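Local coordinates for thioesterase (Pseudomonas aeruginosa, PDB 3QY3), which adopts the hotdog fold of the thioesterases and probably hydrolyses fatty acyl-CoA thioesters, at residues 61-64 with 65-68. Sequence-based numbering, arbitrary orientation.
Sequences VAWF and ETLG
The carbonyl of Trp63 is gripped twice at the end of helix 51-66, by the hydroxyl of Thr66 and, weakly, by the backbone N-H of Leu67. Thr66 OG1 donates to Trp63 O at 2.8 Å, lying in the carbonyl plane on a lone pair with a C=O...O angle of 136°. A chi1 of 71° turns the hydroxyl back toward the preceding turn and leaves the Thr66 methyl CG2 3.4 Å from Ala62 O. Leu67 N reaches Trp63 O at 3.3 Å but is shared with Phe64 O, also weakly, where Leu67 leaves the helical backbone conformation. The two preceding i to i-4 bonds, Glu65 N to Val61 O and Thr66 N to Ala62 O, are still regular. Ala62 O also accepts from a water at 2.7 Å, which makes a weak second bond to Glu65 OE1 at the end of that extended side chain. With CG anti to the backbone N (chi1 -179°), the Trp63 indole presents one face to Leu67. Leu67 CD1 lies 3.8 Å from Trp63 CE2 in an off-centre CH-pi contact with the five-membered ring, offset toward the rim. The indole also packs on Leu111 and Leu113 of the sheet and, together with Leu67, on Ile151 of helix 149-155, while Phe64 turns to Ile69 and Leu71 in the following loop. Val61 packs on His93, and Glu65 on Pro94, of the second subunit. Gly68, with a positive phi, then turns the chain out of the helix, its N bonded to Glu65 O at 2.9 Å and Ile69 N returning to Phe64 O: a Schellman motif that ends the long helix packed against the curved antiparallel sheet of the hotdog fold.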
ATOM      1  N   VAL A  61       5.838  13.862   8.593  1.00 20.97           N
ATOM      2  CA  VAL A  61       4.623  14.026   9.399  1.00 21.01           C
ATOM      3  C   VAL A  61       4.933  14.096  10.888  1.00 20.49           C
ATOM      4  O   VAL A  61       4.443  14.986  11.573  1.00 23.37           O
ATOM      5  CB  VAL A  61       3.574  12.903   9.060  1.00 20.74           C
ATOM      6  CG1 VAL A  61       2.424  12.873  10.064  1.00 24.84           C
ATOM      7  CG2 VAL A  61       3.049  13.140   7.629  1.00 19.85           C
ATOM      8  N   ALA A  62       5.831  13.245  11.363  1.00 22.25           N
ATOM      9  CA  ALA A  62       6.251  13.287  12.780  1.00 24.01           C
ATOM     10  C   ALA A  62       6.946  14.579  13.149  1.00 25.08           C
ATOM     11  O   ALA A  62       6.629  15.189  14.196  1.00 26.11           O
ATOM     12  CB  ALA A  62       7.166  12.073  13.073  1.00 24.47           C
ATOM     13  N   TRP A  63       7.862  15.062  12.292  1.00 24.21           N
ATOM     14  CA  TRP A  63       8.495  16.385  12.470  1.00 23.27           C
ATOM     15  C   TRP A  63       7.439  17.501  12.513  1.00 25.23           C
ATOM     16  O   TRP A  63       7.440  18.345  13.450  1.00 23.91           O
ATOM     17  CB  TRP A  63       9.509  16.700  11.394  1.00 24.15           C
ATOM     18  CG  TRP A  63      10.175  17.996  11.556  1.00 23.34           C
ATOM     19  CD1 TRP A  63      10.815  18.461  12.694  1.00 23.21           C
ATOM     20  CD2 TRP A  63      10.331  18.999  10.578  1.00 25.32           C
ATOM     21  NE1 TRP A  63      11.332  19.717  12.473  1.00 23.57           N
ATOM     22  CE2 TRP A  63      11.036  20.079  11.186  1.00 26.08           C
ATOM     23  CE3 TRP A  63       9.889  19.141   9.260  1.00 22.58           C
ATOM     24  CZ2 TRP A  63      11.328  21.268  10.496  1.00 28.06           C
ATOM     25  CZ3 TRP A  63      10.181  20.321   8.600  1.00 28.01           C
ATOM     26  CH2 TRP A  63      10.893  21.363   9.212  1.00 26.88           C
ATOM     27  N   PHE A  64       6.549  17.516  11.522  1.00 23.28           N
ATOM     28  CA  PHE A  64       5.469  18.471  11.524  1.00 24.92           C
ATOM     29  C   PHE A  64       4.652  18.407  12.830  1.00 28.20           C
ATOM     30  O   PHE A  64       4.272  19.481  13.383  1.00 30.47           O
ATOM     31  CB  PHE A  64       4.543  18.302  10.323  1.00 24.15           C
ATOM     32  CG  PHE A  64       5.169  18.585   8.997  1.00 27.69           C
ATOM     33  CD1 PHE A  64       6.185  19.498   8.831  1.00 29.99           C
ATOM     34  CD2 PHE A  64       4.679  17.953   7.882  1.00 27.58           C
ATOM     35  CE1 PHE A  64       6.718  19.744   7.565  1.00 28.71           C
ATOM     36  CE2 PHE A  64       5.204  18.225   6.649  1.00 29.90           C
ATOM     37  CZ  PHE A  64       6.237  19.097   6.517  1.00 30.26           C
ATOM     38  N   GLU A  65       4.388  17.196  13.318  1.00 30.63           N
ATOM     39  CA  GLU A  65       3.602  17.044  14.558  1.00 33.84           C
ATOM     40  C   GLU A  65       4.326  17.703  15.723  1.00 34.35           C
ATOM     41  O   GLU A  65       3.676  18.399  16.546  1.00 35.78           O
ATOM     42  CB  GLU A  65       3.277  15.574  14.899  1.00 33.80           C
ATOM     43  CG  GLU A  65       2.572  15.430  16.268  1.00 41.30           C
ATOM     44  CD  GLU A  65       2.468  13.989  16.774  1.00 50.55           C
ATOM     45  OE1 GLU A  65       2.926  13.049  16.075  1.00 55.57           O
ATOM     46  OE2 GLU A  65       1.921  13.800  17.895  1.00 57.84           O
ATOM     47  N   THR A  66       5.662  17.568  15.791  1.00 34.36           N
ATOM     48  CA  THR A  66       6.381  18.142  16.921  1.00 36.20           C
ATOM     49  C   THR A  66       6.234  19.648  16.940  1.00 37.79           C
ATOM     50  O   THR A  66       6.351  20.265  18.006  1.00 39.10           O
ATOM     51  CB  THR A  66       7.902  17.826  16.984  1.00 35.74           C
ATOM     52  OG1 THR A  66       8.585  18.525  15.951  1.00 35.11           O
ATOM     53  CG2 THR A  66       8.156  16.347  16.946  1.00 35.67           C
ATOM     54  N   LEU A  67       5.996  20.222  15.763  1.00 37.35           N
ATOM     55  CA  LEU A  67       5.791  21.645  15.557  1.00 39.21           C
ATOM     56  C   LEU A  67       4.342  22.103  15.513  1.00 40.68           C
ATOM     57  O   LEU A  67       4.086  23.284  15.209  1.00 41.99           O
ATOM     58  CB  LEU A  67       6.470  22.087  14.276  1.00 38.12           C
ATOM     59  CG  LEU A  67       7.972  21.860  14.203  1.00 38.20           C
ATOM     60  CD1 LEU A  67       8.479  22.358  12.880  1.00 39.91           C
ATOM     61  CD2 LEU A  67       8.670  22.569  15.370  1.00 37.44           C
ATOM     62  N   GLY A  68       3.412  21.207  15.840  1.00 41.76           N
ATOM     63  CA  GLY A  68       1.983  21.539  15.826  1.00 43.45           C
ATOM     64  C   GLY A  68       1.420  21.872  14.459  1.00 44.22           C
ATOM     65  O   GLY A  68       0.389  22.551  14.375  1.00 44.60           O
TER
HETATM   66  O   HOH W   1       6.042  13.738  16.366  1.00 34.94           O